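Long-range contacts in beta-lactamase-related domain-containing protein (Bacteroides dorei DSM 17855, PDB 5TGF), which is of undetermined function but belongs to the beta-lactamase family, probably acting as a hydrolase of the serine beta-lactamase type, and can bind calcium: residues G28-V33 with F305-V310; V110-P115 with R144-G149. All coordinates share one frame; numbering follows the deposited sequence.

Contact 1 of 2, residues G28-V33 with F305-V310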
loop_
_atom_site.group_PDB
_atom_site.type_symbol
_atom_site.label_atom_id
_atom_site.label_comp_id
_atom_site.label_asym_id
_atom_site.label_seq_id
_atom_site.Cartn_x
_atom_site.Cartn_y
_atom_site.Cartn_z
ATOM N N GLY A 28 9.204 1.754 19.696
ATOM C CA GLY A 28 9.806 2.893 19.040
ATOM C C GLY A 28 8.956 3.231 17.828
ATOM O O GLY A 28 8.049 2.485 17.474
ATOM N N GLY A 29 9.274 4.336 17.178
ATOM C CA GLY A 29 8.570 4.766 15.986
ATOM C C GLY A 29 9.193 6.014 15.427
ATOM O O GLY A 29 10.039 6.640 16.085
ATOM N N ALA A 30 8.734 6.442 14.259
ATOM C CA ALA A 30 9.197 7.713 13.719
ATOM C C ALA A 30 8.144 8.279 12.790
ATOM O O ALA A 30 7.427 7.527 12.115
ATOM C CB ALA A 30 10.521 7.559 12.967
ATOM N N ILE A 31 8.105 9.604 12.708
ATOM C CA ILE A 31 7.181 10.280 11.816
ATOM C C ILE A 31 7.851 11.426 11.066
ATOM O O ILE A 31 8.817 12.050 11.569
ATOM C CB ILE A 31 5.968 10.767 12.596
ATOM C CG1 ILE A 31 4.903 11.253 11.632
ATOM C CG2 ILE A 31 6.346 11.839 13.594
ATOM C CD1 ILE A 31 3.527 11.217 12.221
ATOM N N CYS A 32 7.366 11.664 9.853
ATOM C CA CYS A 32 7.715 12.862 9.063
ATOM C C CYS A 32 6.463 13.399 8.374
ATOM O O CYS A 32 5.713 12.615 7.774
ATOM C CB CYS A 32 8.800 12.528 8.045
ATOM S SG CYS A 32 9.377 13.959 7.067
ATOM N N VAL A 33 6.205 14.704 8.528
ATOM C CA VAL A 33 5.063 15.398 7.904
ATOM C C VAL A 33 5.597 16.551 7.054
ATOM O O VAL A 33 6.366 17.393 7.555
ATOM C CB VAL A 33 4.069 15.962 8.952
ATOM C CG1 VAL A 33 2.920 16.689 8.269
ATOM C CG2 VAL A 33 3.581 14.864 9.895
ATOM N N PHE A 305 4.319 10.052 6.895
ATOM C CA PHE A 305 4.498 8.625 7.137
ATOM C C PHE A 305 4.821 8.448 8.600
ATOM O O PHE A 305 5.747 9.095 9.122
ATOM C CB PHE A 305 5.603 8.070 6.256
ATOM C CG PHE A 305 5.820 6.579 6.400
ATOM C CD1 PHE A 305 4.733 5.707 6.444
ATOM C CD2 PHE A 305 7.090 6.042 6.316
ATOM C CE1 PHE A 305 4.903 4.336 6.487
ATOM C CE2 PHE A 305 7.280 4.675 6.376
ATOM C CZ PHE A 305 6.190 3.815 6.484
ATOM N N PHE A 306 4.045 7.607 9.278
ATOM C CA PHE A 306 4.418 7.091 10.601
ATOM C C PHE A 306 4.851 5.633 10.445
ATOM O O PHE A 306 4.088 4.777 9.903
ATOM C CB PHE A 306 3.228 7.193 11.566
ATOM C CG PHE A 306 3.422 6.493 12.877
ATOM C CD1 PHE A 306 4.237 7.044 13.878
ATOM C CD2 PHE A 306 2.742 5.324 13.162
ATOM C CE1 PHE A 306 4.362 6.412 15.115
ATOM C CE2 PHE A 306 2.883 4.689 14.371
ATOM C CZ PHE A 306 3.720 5.221 15.346
ATOM N N ILE A 307 6.062 5.329 10.932
ATOM C CA ILE A 307 6.610 3.973 10.846
ATOM C C ILE A 307 6.844 3.409 12.255
ATOM O O ILE A 307 7.346 4.093 13.164
ATOM C CB ILE A 307 7.877 3.908 9.981
ATOM C CG1 ILE A 307 8.217 2.472 9.607
ATOM C CG2 ILE A 307 9.046 4.610 10.655
ATOM C CD1 ILE A 307 9.404 2.378 8.639
ATOM N N ALA A 308 6.407 2.167 12.444
ATOM C CA ALA A 308 6.448 1.472 13.687
ATOM C C ALA A 308 5.909 0.058 13.471
ATOM O O ALA A 308 5.335 -0.226 12.414
ATOM C CB ALA A 308 5.615 2.197 14.738
ATOM N N HIS A 309 6.099 -0.801 14.462
ATOM C CA HIS A 309 5.597 -2.184 14.413
ATOM C C HIS A 309 5.052 -2.531 15.797
ATOM O O HIS A 309 5.780 -2.603 16.776
ATOM C CB HIS A 309 6.670 -3.184 13.965
ATOM C CG HIS A 309 6.126 -4.541 13.621
ATOM N ND1 HIS A 309 5.441 -5.326 14.533
ATOM C CD2 HIS A 309 6.090 -5.218 12.450
ATOM C CE1 HIS A 309 5.021 -6.431 13.930
ATOM N NE2 HIS A 309 5.384 -6.378 12.668
ATOM N N VAL A 310 3.752 -2.743 15.870
ATOM C CA VAL A 310 3.063 -3.036 17.156
ATOM C C VAL A 310 3.700 -4.249 17.829
ATOM O O VAL A 310 4.223 -5.181 17.165
ATOM C CB VAL A 310 1.522 -3.229 16.919
ATOM C CG1 VAL A 310 1.264 -4.591 16.267
ATOM C CG2 VAL A 310 0.706 -3.071 18.197
HETATM O O HOH W 1 7.982 -0.155 16.569
#

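Contact 2 of 2, residues V110-P115 with R144-G149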
loop_
_atom_site.group_PDB
_atom_site.type_symbol
_atom_site.label_atom_id
_atom_site.label_comp_id
_atom_site.label_asym_id
_atom_site.label_seq_id
_atom_site.Cartn_x
_atom_site.Cartn_y
_atom_site.Cartn_z
ATOM N N VAL A 110 -9.966 -13.691 -6.428
ATOM C CA VAL A 110 -8.950 -14.654 -6.033
ATOM C C VAL A 110 -8.991 -14.821 -4.499
ATOM O O VAL A 110 -9.256 -13.874 -3.762
ATOM C CB VAL A 110 -7.563 -14.226 -6.518
ATOM C CG1 VAL A 110 -6.468 -15.148 -5.978
ATOM C CG2 VAL A 110 -7.540 -14.193 -8.035
ATOM N N ARG A 111 -8.774 -16.043 -4.027
ATOM C CA ARG A 111 -8.810 -16.289 -2.580
ATOM C C ARG A 111 -7.819 -15.308 -1.880
ATOM O O ARG A 111 -6.727 -15.105 -2.408
ATOM C CB ARG A 111 -8.388 -17.730 -2.333
ATOM C CG ARG A 111 -8.717 -18.249 -0.962
ATOM C CD ARG A 111 -8.037 -19.586 -0.726
ATOM N NE ARG A 111 -8.101 -19.893 0.690
ATOM C CZ ARG A 111 -9.031 -20.648 1.253
ATOM N NH1 ARG A 111 -9.916 -21.268 0.496
ATOM N NH2 ARG A 111 -9.052 -20.806 2.572
ATOM N N PRO A 112 -8.183 -14.726 -0.725
ATOM C CA PRO A 112 -7.261 -13.798 -0.063
ATOM C C PRO A 112 -5.874 -14.341 0.299
ATOM O O PRO A 112 -4.879 -13.651 0.071
ATOM C CB PRO A 112 -8.011 -13.403 1.210
ATOM C CG PRO A 112 -9.470 -13.513 0.828
ATOM C CD PRO A 112 -9.496 -14.738 -0.058
ATOM N N TYR A 113 -5.835 -15.501 0.944
ATOM C CA TYR A 113 -4.585 -16.128 1.407
ATOM C C TYR A 113 -4.637 -17.635 1.165
ATOM O O TYR A 113 -5.715 -18.192 0.905
ATOM C CB TYR A 113 -4.334 -15.805 2.887
ATOM C CG TYR A 113 -4.238 -14.320 3.110
ATOM C CD1 TYR A 113 -3.081 -13.606 2.722
ATOM C CD2 TYR A 113 -5.333 -13.599 3.550
ATOM C CE1 TYR A 113 -3.018 -12.235 2.851
ATOM C CE2 TYR A 113 -5.294 -12.221 3.646
ATOM C CZ TYR A 113 -4.137 -11.531 3.289
ATOM O OH TYR A 113 -4.108 -10.146 3.361
ATOM N N LEU A 114 -3.481 -18.294 1.172
ATOM C CA LEU A 114 -3.485 -19.764 0.962
ATOM C C LEU A 114 -4.347 -20.439 2.076
ATOM O O LEU A 114 -4.428 -19.910 3.167
ATOM C CB LEU A 114 -2.066 -20.326 0.963
ATOM C CG LEU A 114 -1.119 -19.882 -0.162
ATOM C CD1 LEU A 114 0.191 -20.638 0.018
ATOM C CD2 LEU A 114 -1.664 -20.106 -1.552
ATOM N N PRO A 115 -4.973 -21.601 1.785
ATOM C CA PRO A 115 -5.699 -22.342 2.815
ATOM C C PRO A 115 -4.788 -22.855 3.946
ATOM O O PRO A 115 -3.653 -23.323 3.722
ATOM C CB PRO A 115 -6.303 -23.516 2.070
ATOM C CG PRO A 115 -6.005 -23.341 0.631
ATOM C CD PRO A 115 -4.861 -22.372 0.542
ATOM N N ARG A 144 -17.459 -8.117 -6.326
ATOM C CA ARG A 144 -17.299 -7.865 -4.890
ATOM C C ARG A 144 -15.890 -7.338 -4.583
ATOM O O ARG A 144 -14.957 -7.543 -5.376
ATOM C CB ARG A 144 -17.532 -9.145 -4.075
ATOM C CG ARG A 144 -18.961 -9.683 -4.053
ATOM C CD ARG A 144 -19.120 -10.966 -3.249
ATOM N NE ARG A 144 -18.464 -10.927 -1.935
ATOM C CZ ARG A 144 -17.988 -12.002 -1.290
ATOM N NH1 ARG A 144 -18.160 -13.232 -1.770
ATOM N NH2 ARG A 144 -17.338 -11.855 -0.146
ATOM N N PHE A 145 -15.800 -6.560 -3.498
ATOM C CA PHE A 145 -14.523 -6.176 -2.840
ATOM C C PHE A 145 -14.181 -7.141 -1.704
ATOM O O PHE A 145 -15.005 -7.423 -0.811
ATOM C CB PHE A 145 -14.611 -4.762 -2.284
ATOM C CG PHE A 145 -13.313 -4.265 -1.661
ATOM C CD1 PHE A 145 -12.362 -3.598 -2.431
ATOM C CD2 PHE A 145 -13.084 -4.406 -0.298
ATOM C CE1 PHE A 145 -11.194 -3.111 -1.851
ATOM C CE2 PHE A 145 -11.904 -3.925 0.300
ATOM C CZ PHE A 145 -10.969 -3.252 -0.494
ATOM N N GLU A 146 -13.004 -7.749 -1.795
ATOM C CA GLU A 146 -12.483 -8.536 -0.700
ATOM C C GLU A 146 -10.971 -8.449 -0.653
ATOM O O GLU A 146 -10.270 -8.938 -1.525
ATOM C CB GLU A 146 -12.932 -9.998 -0.778
ATOM C CG GLU A 146 -12.468 -10.799 0.457
ATOM C CD GLU A 146 -12.902 -12.268 0.440
ATOM O OE1 GLU A 146 -12.814 -12.910 -0.617
ATOM O OE2 GLU A 146 -13.243 -12.792 1.526
ATOM N N TYR A 147 -10.485 -7.867 0.432
ATOM C CA TYR A 147 -9.045 -7.619 0.634
ATOM C C TYR A 147 -8.262 -8.902 0.794
ATOM O O TYR A 147 -8.710 -9.877 1.419
ATOM C CB TYR A 147 -8.863 -6.745 1.852
ATOM C CG TYR A 147 -7.495 -6.146 2.084
ATOM C CD1 TYR A 147 -6.551 -6.811 2.876
ATOM C CD2 TYR A 147 -7.205 -4.863 1.646
ATOM C CE1 TYR A 147 -5.306 -6.241 3.136
ATOM C CE2 TYR A 147 -5.968 -4.272 1.901
ATOM C CZ TYR A 147 -5.046 -4.951 2.694
ATOM O OH TYR A 147 -3.828 -4.383 2.997
ATOM N N GLY A 148 -7.091 -8.926 0.177
ATOM C CA GLY A 148 -6.207 -10.076 0.315
ATOM C C GLY A 148 -4.859 -9.844 -0.286
ATOM O O GLY A 148 -4.529 -8.708 -0.617
ATOM N N GLY A 149 -4.075 -10.914 -0.363
ATOM C CA GLY A 149 -2.678 -10.868 -0.796
ATOM C C GLY A 149 -2.320 -11.723 -2.012
ATOM O O GLY A 149 -1.390 -11.407 -2.732
HETATM O O HOH W 2 -8.525 -10.994 -2.112
HETATM O O HOH W 3 -11.321 -12.444 -2.926
#

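Contact 1 of 2, residues G28-V33 with F305-V310
The carbonyl oxygen of Ala30 is gripped by one hydrogen bond and one CA-H...O contact from the facing strand. Ile307 N gives Ala30 O a hydrogen bond of 2.8 Å, nearly along the C=O axis and almost straight (172° at the hydrogen). The weaker contact comes from Phe306 CA, 3.4 Å from Ala30 O. The CG2 methyl of Ile307 leans on the same oxygen and also meets Ala30 CB at 4.0 Å. The return bond, Ala30 N to Ile307 O, measures 2.9 Å and lies in the carbonyl plane. Ile307 O also takes a CA-H...O contact from Gly29 CA at 3.1 Å, strongly bent at the hydrogen (120°). A second hydrogen-bonded pair joins Cys32 and Phe305 through their backbone N and O atoms. Between the two rungs, Ile31 and Phe306 form a non-hydrogen-bonded pair. Ile31 CG1 is anti to the backbone N, which leaves Ile31 CD1 4.1 Å from Phe306 CB, the two side chains crossing at about a right angle. Beyond Gly29 and Ala308, a water bridges the backbones, accepting from His309 N and donating to Gly28 O at 2.8 Å. The faces differ in their cover: helix 11-22 packs on Ile31 and Phe306, with Trp20 edge-to-face to the Phe306 ring, whereas helix 207-218 packs on Ala30, Cys32 and Phe305. At 171° between strand directions, this is a regular antiparallel pairing, and it joins the first strand of the chain to the last in the helix-flanked antiparallel sheet of the beta-lactamase fold.

Contact 2 of 2, residues V110-P115 with R144-G149
Glu146 opens the contact, its CG anti to the backbone N (chi1 -175°) and its chain extended toward the Pro112 ring. The two side chains cross at about a right angle, with Glu146 CD 3.7 Å from Pro112 CG, so the meeting there is one of van der Waals touch and not of charge. Its polar end is tied to the other segment through water: one molecule sits 2.8 Å from Glu146 OE1 and 2.6 Å from Val110 O. A second water, 2.8 Å from Glu146 O, reaches Val110 O only weakly. Tyr147 follows, its carbonyl O resting on Pro112 CB at 3.6 Å. With CG anti to the backbone N (chi1 -168°), the Tyr147 ring comes to the Tyr113 hydroxyl, Tyr147 CE1 lying 4.1 Å from Tyr113 OH, while Tyr147 OH is hydrogen-bonded to Ser58 OG and Lys61 NZ. Gly148 brings the two backbones together, its CA 3.9 Å from Pro112 CA, too close to leave room for a side chain; Tyr113 OH also touches Gly148 CA. At Gly149 comes the direct polar link: its N-H points at a lone pair of Pro112 O, 2.9 Å from Gly149 N and nearly straight at 166°, and Tyr113 CE1 lies against the same nitrogen. Within 110-115, Arg111 NE gives a bent hydrogen bond to Tyr113 O, which lies in the guanidinium plane. The Ser58, Lys61 and Tyr147 cluster is consistent with the SxxK site of serine beta-lactamases and related peptidases; a protonated Lys61, if present, would tend to lower the pKa of the Tyr147 phenol, and a part in proton transfer, as in those relatives, is possible.

How the contacts relate
The two contacts lie in different parts of one beta-lactamase-family fold. Contact 1 closes the longer span, pairing strands near the two ends of the chain, and contact 2 joins two loops that both fall within that span. They lie on opposite sides of the chain's centre, their own centres 27 Å apart and their nearest atoms about 13 Å apart, so neither touches the other. Contact 2 includes Tyr147, hydrogen-bonded to Ser58 and Lys61 of a possible SxxK site; a glycerol, probably from the crystallisation liquor, lies about 4 Å from the Tyr113 side chain and may mark a pocket beside it. Contact 1 approaches that region through sequence neighbours: Ile307 packs on Val56, two residues before Ser58. Both are remote from the calcium-binding residues.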